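Local coordinates for protein Fe-S binding reductase, putative (Thermus thermophilus, PDB 2D4P) that is of unknown function but belongs to a family related to GNAT acetyltransferases and may transfer acyl groups other than amino-acyl groups, at residues A[28-33]-A[51-56]; A[47-52]-A[65-70]; A[61-66]-A[93-98]; A[75-80]-A[111-116]. One frame throughout, in Å; residues are numbered along the deposited sequence.

In the fold
From the N terminus, interaction 1 closes the first loop, laying helix 25-34 across strand 45-56 after the chain has passed through strand 38-42. Interaction 2 shares Leu51 and Ala52 with it and zips strands 45-56 and 61-70 into a beta hairpin. Interaction 3 uses the earlier half of strand 61-70, sharing Val65 and Thr66 with interaction 2, and adds strand 94-97 in parallel, closing a beta-alpha-beta unit round helix 73-89. Interaction 4 crosses interaction 3, because 75-80 leaves from within that unit and meets 111-116 beyond it. Interactions 1 and 4 lie on opposite sides of the chain's centre, with the sheet of interactions 2 and 3 in the middle.

Interaction 1 of 4, residues A[28-33]-A[51-56]; sequences LRFFAR and LAQAVW
Phe31 hangs from helix 25-34 with its CB pointing at strand 45-56, and CG stands anti to the carbonyl carbon (chi1 -73°). CB already meets the strand, 4.0 Å from Leu51 CD2. At CG the ring begins to lie over Leu51, whose CB sits almost exactly above the middle of one face: this CH-pi contact measures 3.6 Å from Leu51 CB to the Phe31 centroid, 6° off the ring normal. The two sides of the ring then go different ways. CD2 and CE2 run along Leu51 CD1, while CD1 turns its edge to the strand backbone, 3.6 Å from Ala52 O. Farther out, Phe31 CE1 comes within 3.8 Å of Gln53 NE2, and CZ, the tip, stays close to the same nitrogen; the amide plane stands perpendicular to the ring. On the face opposite Leu51, Phe30 CD1 lies over the ring centre, so Phe31 is clamped on both sides, which suits a large flat apolar residue.

Gln53 closes the far end. Its CG takes the crowded position between backbone N and carbonyl carbon (chi1 67°), and the extended chain carries OE1 to the edge of the Phe30 ring, 3.5 Å from Phe30 CZ. A glutamine can serve here because its NE2 is hydrogen-bonded to Thr66 OG1 of strand 61-70. Thr34, at the end of the same helix, bonds to Ala52 O, and Phe6 packs on both Phe31 and Leu51, so the helix rides on the sheet across strand 45-56, with Phe31 also touching Thr66 of strand 61-70.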
loop_
_atom_site.group_PDB
_atom_site.type_symbol
_atom_site.label_atom_id
_atom_site.label_comp_id
_atom_site.label_asym_id
_atom_site.label_seq_id
_atom_site.Cartn_x
_atom_site.Cartn_y
_atom_site.Cartn_z
ATOM N N LEU A 28 -7.318 8.362 -6.177
ATOM C CA LEU A 28 -5.978 8.544 -6.720
ATOM C C LEU A 28 -5.400 9.882 -6.253
ATOM O O LEU A 28 -4.278 9.938 -5.754
ATOM C CB LEU A 28 -6.010 8.480 -8.257
ATOM C CG LEU A 28 -4.666 8.633 -9.000
ATOM C CD1 LEU A 28 -4.776 8.046 -10.407
ATOM C CD2 LEU A 28 -4.221 10.082 -9.114
ATOM N N ARG A 29 -6.190 10.950 -6.367
ATOM C CA ARG A 29 -5.744 12.288 -5.985
ATOM C C ARG A 29 -5.369 12.396 -4.504
ATOM O O ARG A 29 -4.330 12.964 -4.150
ATOM C CB ARG A 29 -6.817 13.326 -6.327
ATOM C CG ARG A 29 -6.855 13.712 -7.784
ATOM C CD ARG A 29 -8.075 14.550 -8.147
ATOM N NE ARG A 29 -8.046 14.931 -9.554
ATOM C CZ ARG A 29 -9.000 15.640 -10.162
ATOM N NH1 ARG A 29 -10.083 16.018 -9.502
ATOM N NH2 ARG A 29 -8.876 15.951 -11.445
ATOM N N PHE A 30 -6.207 11.833 -3.653
ATOM C CA PHE A 30 -5.959 11.798 -2.227
ATOM C C PHE A 30 -4.689 11.029 -1.888
ATOM O O PHE A 30 -3.831 11.510 -1.142
ATOM C CB PHE A 30 -7.140 11.157 -1.533
ATOM C CG PHE A 30 -6.933 10.947 -0.074
ATOM C CD1 PHE A 30 -6.504 9.715 0.426
ATOM C CD2 PHE A 30 -7.168 11.980 0.815
ATOM C CE1 PHE A 30 -6.329 9.524 1.789
ATOM C CE2 PHE A 30 -6.994 11.778 2.204
ATOM C CZ PHE A 30 -6.561 10.551 2.669
ATOM N N PHE A 31 -4.556 9.828 -2.428
ATOM C CA PHE A 31 -3.372 9.017 -2.148
ATOM C C PHE A 31 -2.093 9.584 -2.771
ATOM O O PHE A 31 -1.016 9.452 -2.209
ATOM C CB PHE A 31 -3.606 7.533 -2.466
ATOM C CG PHE A 31 -4.505 6.855 -1.448
ATOM C CD1 PHE A 31 -4.053 6.625 -0.135
ATOM C CD2 PHE A 31 -5.795 6.468 -1.770
ATOM C CE1 PHE A 31 -4.870 6.035 0.786
ATOM C CE2 PHE A 31 -6.631 5.880 -0.816
ATOM C CZ PHE A 31 -6.174 5.673 0.466
ATOM N N ALA A 32 -2.208 10.259 -3.923
ATOM C CA ALA A 32 -1.051 10.946 -4.498
ATOM C C ALA A 32 -0.536 12.031 -3.549
ATOM O O ALA A 32 0.659 12.284 -3.522
ATOM C CB ALA A 32 -1.387 11.566 -5.861
ATOM N N ARG A 33 -1.427 12.660 -2.798
ATOM C CA ARG A 33 -1.061 13.779 -1.915
ATOM C C ARG A 33 -0.397 13.282 -0.614
ATOM O O ARG A 33 0.251 14.076 0.059
ATOM C CB ARG A 33 -2.292 14.633 -1.531
ATOM C CG ARG A 33 -2.742 15.708 -2.536
ATOM C CD ARG A 33 -3.912 16.555 -2.004
ATOM N NE ARG A 33 -5.239 16.017 -2.391
ATOM C CZ ARG A 33 -6.180 15.532 -1.559
ATOM N NH1 ARG A 33 -5.993 15.458 -0.233
ATOM N NH2 ARG A 33 -7.329 15.092 -2.079
ATOM N N LEU A 51 -1.622 2.023 -1.719
ATOM C CA LEU A 51 -2.318 3.210 -1.225
ATOM C C LEU A 51 -2.099 3.238 0.265
ATOM O O LEU A 51 -2.512 2.331 0.953
ATOM C CB LEU A 51 -3.810 3.121 -1.511
ATOM C CG LEU A 51 -4.159 2.849 -2.961
ATOM C CD1 LEU A 51 -5.665 2.921 -3.088
ATOM C CD2 LEU A 51 -3.457 3.782 -3.949
ATOM N N ALA A 52 -1.394 4.252 0.725
ATOM C CA ALA A 52 -1.005 4.378 2.128
ATOM C C ALA A 52 -1.116 5.824 2.599
ATOM O O ALA A 52 -1.051 6.761 1.812
ATOM C CB ALA A 52 0.393 3.836 2.369
ATOM N N GLN A 53 -1.286 5.993 3.907
ATOM C CA GLN A 53 -1.525 7.314 4.485
ATOM C C GLN A 53 -1.126 7.365 5.936
ATOM O O GLN A 53 -1.126 6.341 6.642
ATOM C CB GLN A 53 -3.016 7.720 4.352
ATOM C CG GLN A 53 -3.945 6.849 5.184
ATOM C CD GLN A 53 -5.415 7.193 4.917
ATOM O OE1 GLN A 53 -5.843 8.315 5.220
ATOM N NE2 GLN A 53 -6.146 6.267 4.313
ATOM N N ALA A 54 -0.806 8.582 6.380
ATOM C CA ALA A 54 -0.471 8.829 7.767
ATOM C C ALA A 54 -1.682 9.025 8.625
ATOM O O ALA A 54 -2.621 9.763 8.255
ATOM C CB ALA A 54 0.449 10.035 7.900
ATOM N N VAL A 55 -1.662 8.344 9.769
ATOM C CA VAL A 55 -2.715 8.426 10.772
ATOM C C VAL A 55 -2.072 8.790 12.114
ATOM O O VAL A 55 -1.238 8.034 12.615
ATOM C CB VAL A 55 -3.443 7.102 10.929
ATOM C CG1 VAL A 55 -4.539 7.202 12.033
ATOM C CG2 VAL A 55 -4.051 6.648 9.582
ATOM N N TRP A 56 -2.422 9.953 12.636
ATOM C CA TRP A 56 -1.873 10.445 13.919
ATOM C C TRP A 56 -2.471 9.617 15.061
ATOM O O TRP A 56 -3.695 9.358 15.117
ATOM C CB TRP A 56 -2.149 11.918 14.110
ATOM C CG TRP A 56 -1.348 12.573 15.194
ATOM C CD1 TRP A 56 0.030 12.560 15.342
ATOM C CD2 TRP A 56 -1.852 13.364 16.261
ATOM N NE1 TRP A 56 0.391 13.298 16.447
ATOM C CE2 TRP A 56 -0.744 13.797 17.033
ATOM C CE3 TRP A 56 -3.140 13.731 16.671
ATOM C CZ2 TRP A 56 -0.881 14.606 18.161
ATOM C CZ3 TRP A 56 -3.274 14.548 17.819
ATOM C CH2 TRP A 56 -2.159 14.967 18.542
#

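Interaction 2 of 4, residues A[47-52]-A[65-70]; sequences MGFALA and VTRIEG
Leu51 O is gripped by two backbone N-H groups of the neighbouring strand: Arg67 N at 3.2 Å, in the carbonyl plane and on a lone pair, and Thr66 N in a weak, bent bond. Val65 CA adds a CA-H...O contact to the same oxygen. Two consecutive residues facing one partner make a classic beta bulge, set in the antiparallel hairpin of strands 45-56 and 61-70; a bulge in the fourth strand is a recurrent feature of the GNAT fold. Beyond it the pairing is regular, and Leu51 N returns a nearly straight bond of 2.7 Å to Arg67 O.

The hairpin has two unlike faces. Small and branched apolar residues, Ala50, Ala52, Val65 and Ile68, line the one packed against helix 73-89. On the other, Phe49 takes the crowded rotamer (chi1 68°), which swings its ring across the partner strand under Glu69, whose CB lies over one ring face, 4.2 Å from the centroid. Phe49 CZ then stands 3.9 Å above the centre of the Arg67 guanidinium, the two planes steeply inclined. Arg67, extended from CG to NE, gives NE to the anti lone pair of Glu69 OE2 at 2.8 Å, while NH1 and NH2 reach the carbonyls of Arg21 and Ala18. The in-plane bond to Glu69 and those to Arg21 and Ala18 fix the turn of the guanidinium, and the tip of Phe49 rests on its face.

Glycine suits position 48 because the strands close to 3.9 Å between Gly48 CA and Gly70 CA, and a CB on Gly48 would fall 2.6 Å from Glu69 O.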
loop_
_atom_site.group_PDB
_atom_site.type_symbol
_atom_site.label_atom_id
_atom_site.label_comp_id
_atom_site.label_asym_id
_atom_site.label_seq_id
_atom_site.Cartn_x
_atom_site.Cartn_y
_atom_site.Cartn_z
ATOM N N MET A 47 2.731 -3.053 -12.535
ATOM C CA MET A 47 2.979 -4.283 -11.804
ATOM C C MET A 47 2.421 -4.279 -10.381
ATOM O O MET A 47 2.364 -5.329 -9.753
ATOM C CB MET A 47 4.482 -4.582 -11.766
ATOM C CG MET A 47 5.063 -5.070 -13.115
ATOM S SD MET A 47 4.331 -6.624 -13.650
ATOM C CE MET A 47 5.124 -7.791 -12.528
ATOM N N GLY A 48 2.024 -3.117 -9.869
ATOM C CA GLY A 48 1.415 -3.063 -8.559
ATOM C C GLY A 48 1.215 -1.642 -8.101
ATOM O O GLY A 48 1.707 -0.690 -8.726
ATOM N N PHE A 49 0.514 -1.494 -6.990
ATOM C CA PHE A 49 0.420 -0.187 -6.352
ATOM C C PHE A 49 0.153 -0.346 -4.871
ATOM O O PHE A 49 -0.336 -1.380 -4.425
ATOM C CB PHE A 49 -0.665 0.686 -7.024
ATOM C CG PHE A 49 -2.093 0.190 -6.823
ATOM C CD1 PHE A 49 -2.810 0.496 -5.678
ATOM C CD2 PHE A 49 -2.731 -0.514 -7.830
ATOM C CE1 PHE A 49 -4.097 0.044 -5.514
ATOM C CE2 PHE A 49 -4.033 -0.968 -7.669
ATOM C CZ PHE A 49 -4.712 -0.673 -6.517
ATOM N N ALA A 50 0.485 0.693 -4.110
ATOM C CA ALA A 50 0.201 0.739 -2.680
ATOM C C ALA A 50 -0.457 2.077 -2.373
ATOM O O ALA A 50 0.066 3.118 -2.748
ATOM C CB ALA A 50 1.469 0.581 -1.859
ATOM N N LEU A 51 -1.622 2.023 -1.719
ATOM C CA LEU A 51 -2.318 3.210 -1.225
ATOM C C LEU A 51 -2.099 3.238 0.265
ATOM O O LEU A 51 -2.512 2.331 0.953
ATOM C CB LEU A 51 -3.810 3.121 -1.511
ATOM C CG LEU A 51 -4.159 2.849 -2.961
ATOM C CD1 LEU A 51 -5.665 2.921 -3.088
ATOM C CD2 LEU A 51 -3.457 3.782 -3.949
ATOM N N ALA A 52 -1.394 4.252 0.725
ATOM C CA ALA A 52 -1.005 4.378 2.128
ATOM C C ALA A 52 -1.116 5.824 2.599
ATOM O O ALA A 52 -1.051 6.761 1.812
ATOM C CB ALA A 52 0.393 3.836 2.369
ATOM N N VAL A 65 -1.180 1.123 5.345
ATOM C CA VAL A 65 -1.339 0.723 3.949
ATOM C C VAL A 65 -2.776 0.205 3.807
ATOM O O VAL A 65 -3.101 -0.913 4.202
ATOM C CB VAL A 65 -0.323 -0.363 3.526
ATOM C CG1 VAL A 65 -0.490 -0.660 2.045
ATOM C CG2 VAL A 65 1.113 0.030 3.832
ATOM N N THR A 66 -3.601 1.048 3.245
ATOM C CA THR A 66 -4.991 0.830 3.031
ATOM C C THR A 66 -5.231 -0.247 2.011
ATOM O O THR A 66 -6.176 -1.047 2.115
ATOM C CB THR A 66 -5.585 2.232 2.574
ATOM O OG1 THR A 66 -5.251 3.204 3.601
ATOM C CG2 THR A 66 -7.010 2.165 2.527
ATOM N N ARG A 67 -4.382 -0.259 0.984
ATOM C CA ARG A 67 -4.480 -1.216 -0.082
ATOM C C ARG A 67 -3.141 -1.464 -0.735
ATOM O O ARG A 67 -2.413 -0.516 -1.024
ATOM C CB ARG A 67 -5.457 -0.723 -1.155
ATOM C CG ARG A 67 -5.736 -1.776 -2.181
ATOM C CD ARG A 67 -6.907 -1.454 -3.030
ATOM N NE ARG A 67 -7.160 -2.524 -3.988
ATOM C CZ ARG A 67 -8.010 -2.391 -4.985
ATOM N NH1 ARG A 67 -8.657 -1.239 -5.135
ATOM N NH2 ARG A 67 -8.182 -3.392 -5.847
ATOM N N ILE A 68 -2.871 -2.725 -1.038
ATOM C CA ILE A 68 -1.690 -3.055 -1.835
ATOM C C ILE A 68 -2.085 -4.145 -2.825
ATOM O O ILE A 68 -2.810 -5.088 -2.483
ATOM C CB ILE A 68 -0.477 -3.432 -0.947
ATOM C CG1 ILE A 68 0.781 -3.549 -1.824
ATOM C CG2 ILE A 68 -0.695 -4.726 -0.153
ATOM C CD1 ILE A 68 2.084 -3.778 -1.008
ATOM N N GLU A 69 -1.650 -3.965 -4.061
ATOM C CA GLU A 69 -1.867 -4.905 -5.125
ATOM C C GLU A 69 -0.549 -5.124 -5.827
ATOM O O GLU A 69 0.247 -4.187 -5.960
ATOM C CB GLU A 69 -2.925 -4.397 -6.111
ATOM C CG GLU A 69 -4.287 -4.081 -5.499
ATOM C CD GLU A 69 -5.011 -5.288 -4.896
ATOM O OE1 GLU A 69 -4.655 -6.437 -5.188
ATOM O OE2 GLU A 69 -5.968 -5.063 -4.129
ATOM N N GLY A 70 -0.320 -6.346 -6.290
ATOM C CA GLY A 70 0.907 -6.646 -7.005
ATOM C C GLY A 70 0.919 -7.991 -7.708
ATOM O O GLY A 70 0.355 -8.966 -7.221
#

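Interaction 3 of 4, residues A[61-66]-A[93-98]; sequences TTVLVT and YEVALH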
loop_
_atom_site.group_PDB
_atom_site.type_symbol
_atom_site.label_atom_id
_atom_site.label_comp_id
_atom_site.label_asym_id
_atom_site.label_seq_id
_atom_site.Cartn_x
_atom_site.Cartn_y
_atom_site.Cartn_z
ATOM N N THR A 61 2.917 8.862 14.885
ATOM C CA THR A 61 2.147 8.629 13.671
ATOM C C THR A 61 2.383 7.218 13.170
ATOM O O THR A 61 3.469 6.658 13.319
ATOM C CB THR A 61 2.556 9.668 12.638
ATOM O OG1 THR A 61 2.211 10.971 13.135
ATOM C CG2 THR A 61 1.841 9.507 11.286
ATOM N N THR A 62 1.335 6.612 12.615
ATOM C CA THR A 62 1.443 5.360 11.904
ATOM C C THR A 62 1.116 5.590 10.441
ATOM O O THR A 62 0.212 6.382 10.135
ATOM C CB THR A 62 0.407 4.344 12.469
ATOM O OG1 THR A 62 0.751 4.011 13.833
ATOM C CG2 THR A 62 0.460 3.048 11.704
ATOM N N VAL A 63 1.841 4.919 9.539
ATOM C CA VAL A 63 1.431 4.863 8.157
ATOM C C VAL A 63 0.672 3.564 7.945
ATOM O O VAL A 63 1.200 2.486 8.167
ATOM C CB VAL A 63 2.639 5.020 7.193
ATOM C CG1 VAL A 63 2.238 4.517 5.780
ATOM C CG2 VAL A 63 3.051 6.483 7.140
ATOM N N LEU A 64 -0.610 3.680 7.585
ATOM C CA LEU A 64 -1.432 2.539 7.264
ATOM C C LEU A 64 -1.508 2.333 5.763
ATOM O O LEU A 64 -1.831 3.257 4.999
ATOM C CB LEU A 64 -2.837 2.763 7.808
ATOM C CG LEU A 64 -3.802 1.593 7.727
ATOM C CD1 LEU A 64 -3.317 0.322 8.467
ATOM C CD2 LEU A 64 -5.168 2.074 8.284
ATOM N N VAL A 65 -1.180 1.123 5.345
ATOM C CA VAL A 65 -1.339 0.723 3.949
ATOM C C VAL A 65 -2.776 0.205 3.807
ATOM O O VAL A 65 -3.101 -0.913 4.202
ATOM C CB VAL A 65 -0.323 -0.363 3.526
ATOM C CG1 VAL A 65 -0.490 -0.660 2.045
ATOM C CG2 VAL A 65 1.113 0.030 3.832
ATOM N N THR A 66 -3.601 1.048 3.245
ATOM C CA THR A 66 -4.991 0.830 3.031
ATOM C C THR A 66 -5.231 -0.247 2.011
ATOM O O THR A 66 -6.176 -1.047 2.115
ATOM C CB THR A 66 -5.585 2.232 2.574
ATOM O OG1 THR A 66 -5.251 3.204 3.601
ATOM C CG2 THR A 66 -7.010 2.165 2.527
ATOM N N TYR A 93 6.502 6.356 13.177
ATOM C CA TYR A 93 6.895 5.323 14.138
ATOM C C TYR A 93 6.722 3.903 13.632
ATOM O O TYR A 93 7.573 3.056 13.915
ATOM C CB TYR A 93 6.091 5.520 15.416
ATOM C CG TYR A 93 6.486 4.546 16.507
ATOM C CD1 TYR A 93 7.599 4.786 17.302
ATOM C CD2 TYR A 93 5.761 3.378 16.709
ATOM C CE1 TYR A 93 7.970 3.885 18.296
ATOM C CE2 TYR A 93 6.105 2.481 17.714
ATOM C CZ TYR A 93 7.224 2.725 18.488
ATOM O OH TYR A 93 7.591 1.830 19.498
ATOM N N GLU A 94 5.639 3.622 12.923
ATOM C CA GLU A 94 5.400 2.279 12.398
ATOM C C GLU A 94 4.560 2.294 11.158
ATOM O O GLU A 94 3.892 3.274 10.863
ATOM C CB GLU A 94 4.745 1.394 13.431
ATOM C CG GLU A 94 3.356 1.803 13.885
ATOM C CD GLU A 94 2.788 0.810 14.892
ATOM O OE1 GLU A 94 3.505 0.471 15.844
ATOM O OE2 GLU A 94 1.648 0.318 14.698
ATOM N N VAL A 95 4.608 1.182 10.436
ATOM C CA VAL A 95 3.806 0.973 9.256
ATOM C C VAL A 95 2.967 -0.281 9.518
ATOM O O VAL A 95 3.463 -1.295 10.018
ATOM C CB VAL A 95 4.683 0.754 8.008
ATOM C CG1 VAL A 95 3.856 0.477 6.786
ATOM C CG2 VAL A 95 5.683 1.958 7.776
ATOM N N ALA A 96 1.696 -0.198 9.189
ATOM C CA ALA A 96 0.749 -1.285 9.439
ATOM C C ALA A 96 -0.100 -1.570 8.223
ATOM O O ALA A 96 -0.334 -0.684 7.385
ATOM C CB ALA A 96 -0.168 -0.929 10.642
ATOM N N LEU A 97 -0.595 -2.810 8.146
ATOM C CA LEU A 97 -1.393 -3.263 7.016
ATOM C C LEU A 97 -2.362 -4.319 7.558
ATOM O O LEU A 97 -1.989 -5.118 8.419
ATOM C CB LEU A 97 -0.442 -3.892 5.983
ATOM C CG LEU A 97 -0.919 -4.365 4.621
ATOM C CD1 LEU A 97 0.182 -4.222 3.613
ATOM C CD2 LEU A 97 -1.360 -5.807 4.706
ATOM N N HIS A 98 -3.593 -4.326 7.053
ATOM C CA HIS A 98 -4.555 -5.394 7.359
ATOM C C HIS A 98 -4.483 -6.470 6.252
ATOM O O HIS A 98 -4.882 -6.241 5.111
ATOM C CB HIS A 98 -5.976 -4.824 7.519
ATOM C CG HIS A 98 -6.090 -3.743 8.559
ATOM N ND1 HIS A 98 -7.089 -2.791 8.535
ATOM C CD2 HIS A 98 -5.366 -3.492 9.679
ATOM C CE1 HIS A 98 -6.947 -1.974 9.568
ATOM N NE2 HIS A 98 -5.911 -2.374 10.279
HETATM O O HOH W 1 -0.866 2.144 14.703
HETATM O O HOH W 2 -4.652 -2.658 5.025
#
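Thr62 and Glu94 lie side by side on neighbouring parallel strands, their side chains pointing the same way, so that Thr62 OG1 runs 3.4 Å from Glu94 CG. Glu94 starts from the crowded position (chi1 64°) and then extends, which carries its carboxylate past the threonine. A water spans the gap, 2.6 Å from Thr62 OG1 and donating to Glu94 OE2. On the same face Leu64 bends back across: its CD1 reaches 3.3 Å from Ala96 O and lies over one face of the His98 ring, near the rim. Ala96, with only a methyl, accepts both Leu64 CD1 and Thr62 CG2 beside it. An alanine at Thr62 would lose the hydroxyl that holds the water and the methyl on Ala96, and would probably loosen the tip of Glu94.

The opposite face, with Val63, Val65, Val95 and Leu97, is apolar. Val65 crosses Val95 and Leu97 obliquely, with Val65 CB 3.9 Å from Leu97 CD1; Val63, Val65 and Val95 pack under Val83 of helix 73-89, the helix of this beta-alpha-beta crossover, while Leu97 meets Leu80 of the same helix.

Between the faces, backbone bonds join Val63 N to Glu94 O, Ala96 N to Val63 O and Val65 N to Ala96 O, the last 2.9 Å long and nearly along the C=O axis. After Val65 the direct pairing stops: a water donates to Val65 O at 2.5 Å and accepts from His98 N at 2.8 Å. Its insertion implies that the strands part here while their polar backbone atoms stay satisfied, consistent with the splay between the fourth and fifth strands of GNAT acetyltransferases.

Interaction 4 of 4, residues A[75-80]-A[111-116]; sequences ALRGLL and KAEGFA
The Arg77 guanidinium has the methyl of Ala112 on one face, with CB 3.4 Å above the plane and toward the rim, and the Glu113 carboxylate at its edge. The guanidinium and carboxylate planes are 32° apart, so the charged groups meet edge-on but tilted. Arg77 grips side-on with two nitrogens, both to one oxygen: NE reaches Glu113 OE2 at 2.6 Å along its anti lone pair, and NH2 reaches the same OE2 at 2.9 Å from above the carboxylate plane. A bend at chi3 (64°) turns the arginine to bring NE to the acid, and Glu113 curls at chi2 (-52°) to meet it. Arg81, one turn farther along helix 73-89, adds a salt bridge to OE2, a concentration of positive charge that would probably help keep the acid ionised. The other oxygen, Glu113 OE1, accepts a bond of 2.7 Å from a water.

A Schellman motif ends helix 104-112 at this point: Gly114, with its positive phi, is the C-prime residue, Gly114 N bonds to Lys111 O and Phe115 N to Leu110 O. Glycine tolerates that backbone conformation easily. The turn brings Glu113 and Phe115 to the same side, facing helix 73-89. A methionine at Arg77 would lose both bonds to Glu113 OE2 and would probably weaken the hold of helix 73-89 on this turn.

Below the ion pair the contact becomes apolar, as Leu80 turns its CB toward the methylene CG of Glu113 and its CD2 lies 4.4 Å from Phe115 CZ.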
loop_
_atom_site.group_PDB
_atom_site.type_symbol
_atom_site.label_atom_id
_atom_site.label_comp_id
_atom_site.label_asym_id
_atom_site.label_seq_id
_atom_site.Cartn_x
_atom_site.Cartn_y
_atom_site.Cartn_z
ATOM N N ALA A 75 7.214 -7.178 -6.952
ATOM C CA ALA A 75 6.456 -5.923 -6.973
ATOM C C ALA A 75 5.982 -5.554 -5.551
ATOM O O ALA A 75 6.104 -4.413 -5.090
ATOM C CB ALA A 75 5.296 -6.036 -7.924
ATOM N N LEU A 76 5.452 -6.530 -4.841
ATOM C CA LEU A 76 4.921 -6.284 -3.505
ATOM C C LEU A 76 6.024 -5.835 -2.556
ATOM O O LEU A 76 5.833 -4.910 -1.774
ATOM C CB LEU A 76 4.225 -7.544 -2.991
ATOM C CG LEU A 76 2.930 -7.879 -3.730
ATOM C CD1 LEU A 76 2.459 -9.315 -3.332
ATOM C CD2 LEU A 76 1.834 -6.863 -3.479
ATOM N N ARG A 77 7.168 -6.511 -2.614
ATOM C CA ARG A 77 8.303 -6.145 -1.762
ATOM C C ARG A 77 8.778 -4.718 -2.007
ATOM O O ARG A 77 9.032 -3.969 -1.064
ATOM C CB ARG A 77 9.475 -7.101 -1.942
ATOM C CG ARG A 77 9.295 -8.447 -1.315
ATOM C CD ARG A 77 10.558 -9.286 -1.415
ATOM N NE ARG A 77 11.664 -8.680 -0.672
ATOM C CZ ARG A 77 12.902 -9.164 -0.650
ATOM N NH1 ARG A 77 13.219 -10.266 -1.312
ATOM N NH2 ARG A 77 13.839 -8.543 0.040
ATOM N N GLY A 78 8.898 -4.330 -3.276
ATOM C CA GLY A 78 9.403 -3.017 -3.612
ATOM C C GLY A 78 8.438 -1.924 -3.214
ATOM O O GLY A 78 8.854 -0.846 -2.778
ATOM N N LEU A 79 7.137 -2.199 -3.350
ATOM C CA LEU A 79 6.119 -1.263 -2.878
ATOM C C LEU A 79 6.218 -1.082 -1.348
ATOM O O LEU A 79 6.177 0.042 -0.824
ATOM C CB LEU A 79 4.727 -1.726 -3.275
ATOM C CG LEU A 79 4.388 -1.637 -4.764
ATOM C CD1 LEU A 79 3.207 -2.469 -5.102
ATOM C CD2 LEU A 79 4.205 -0.191 -5.207
ATOM N N LEU A 80 6.369 -2.182 -0.622
ATOM C CA LEU A 80 6.518 -2.089 0.825
ATOM C C LEU A 80 7.748 -1.291 1.192
ATOM O O LEU A 80 7.708 -0.476 2.091
ATOM C CB LEU A 80 6.576 -3.470 1.467
ATOM C CG LEU A 80 5.272 -4.261 1.381
ATOM C CD1 LEU A 80 5.571 -5.696 1.775
ATOM C CD2 LEU A 80 4.172 -3.608 2.261
ATOM N N LYS A 111 7.042 -10.618 5.206
ATOM C CA LYS A 111 8.106 -11.223 5.997
ATOM C C LYS A 111 9.481 -10.792 5.485
ATOM O O LYS A 111 10.383 -10.479 6.271
ATOM C CB LYS A 111 7.935 -12.748 5.995
ATOM C CG LYS A 111 8.937 -13.474 6.863
ATOM C CD LYS A 111 8.511 -14.895 7.167
ATOM C CE LYS A 111 9.618 -15.660 7.874
ATOM N NZ LYS A 111 9.322 -17.145 7.876
ATOM N N ALA A 112 9.640 -10.737 4.166
ATOM C CA ALA A 112 10.922 -10.376 3.570
ATOM C C ALA A 112 11.297 -8.929 3.871
ATOM O O ALA A 112 12.462 -8.600 3.930
ATOM C CB ALA A 112 10.938 -10.632 2.053
ATOM N N GLU A 113 10.311 -8.061 4.049
ATOM C CA GLU A 113 10.578 -6.670 4.334
ATOM C C GLU A 113 10.384 -6.284 5.807
ATOM O O GLU A 113 10.184 -5.097 6.127
ATOM C CB GLU A 113 9.729 -5.782 3.418
ATOM C CG GLU A 113 10.008 -5.935 1.924
ATOM C CD GLU A 113 11.474 -5.789 1.554
ATOM O OE1 GLU A 113 12.213 -5.046 2.230
ATOM O OE2 GLU A 113 11.922 -6.410 0.578
ATOM N N GLY A 114 10.484 -7.256 6.707
ATOM C CA GLY A 114 10.639 -6.970 8.131
ATOM C C GLY A 114 9.367 -6.724 8.915
ATOM O O GLY A 114 9.407 -6.208 10.030
ATOM N N PHE A 115 8.224 -7.079 8.338
ATOM C CA PHE A 115 6.961 -6.954 9.050
ATOM C C PHE A 115 6.680 -8.190 9.888
ATOM O O PHE A 115 7.024 -9.318 9.507
ATOM C CB PHE A 115 5.790 -6.759 8.091
ATOM C CG PHE A 115 5.737 -5.405 7.456
ATOM C CD1 PHE A 115 6.673 -5.041 6.489
ATOM C CD2 PHE A 115 4.747 -4.494 7.814
ATOM C CE1 PHE A 115 6.600 -3.818 5.894
ATOM C CE2 PHE A 115 4.695 -3.262 7.236
ATOM C CZ PHE A 115 5.632 -2.907 6.299
ATOM N N ALA A 116 6.059 -7.967 11.036
ATOM C CA ALA A 116 5.597 -9.046 11.922
ATOM C C ALA A 116 4.085 -9.226 11.845
ATOM O O ALA A 116 3.315 -8.258 11.625
ATOM C CB ALA A 116 6.029 -8.760 13.361
HETATM O O HOH W 3 14.799 -5.676 1.583
#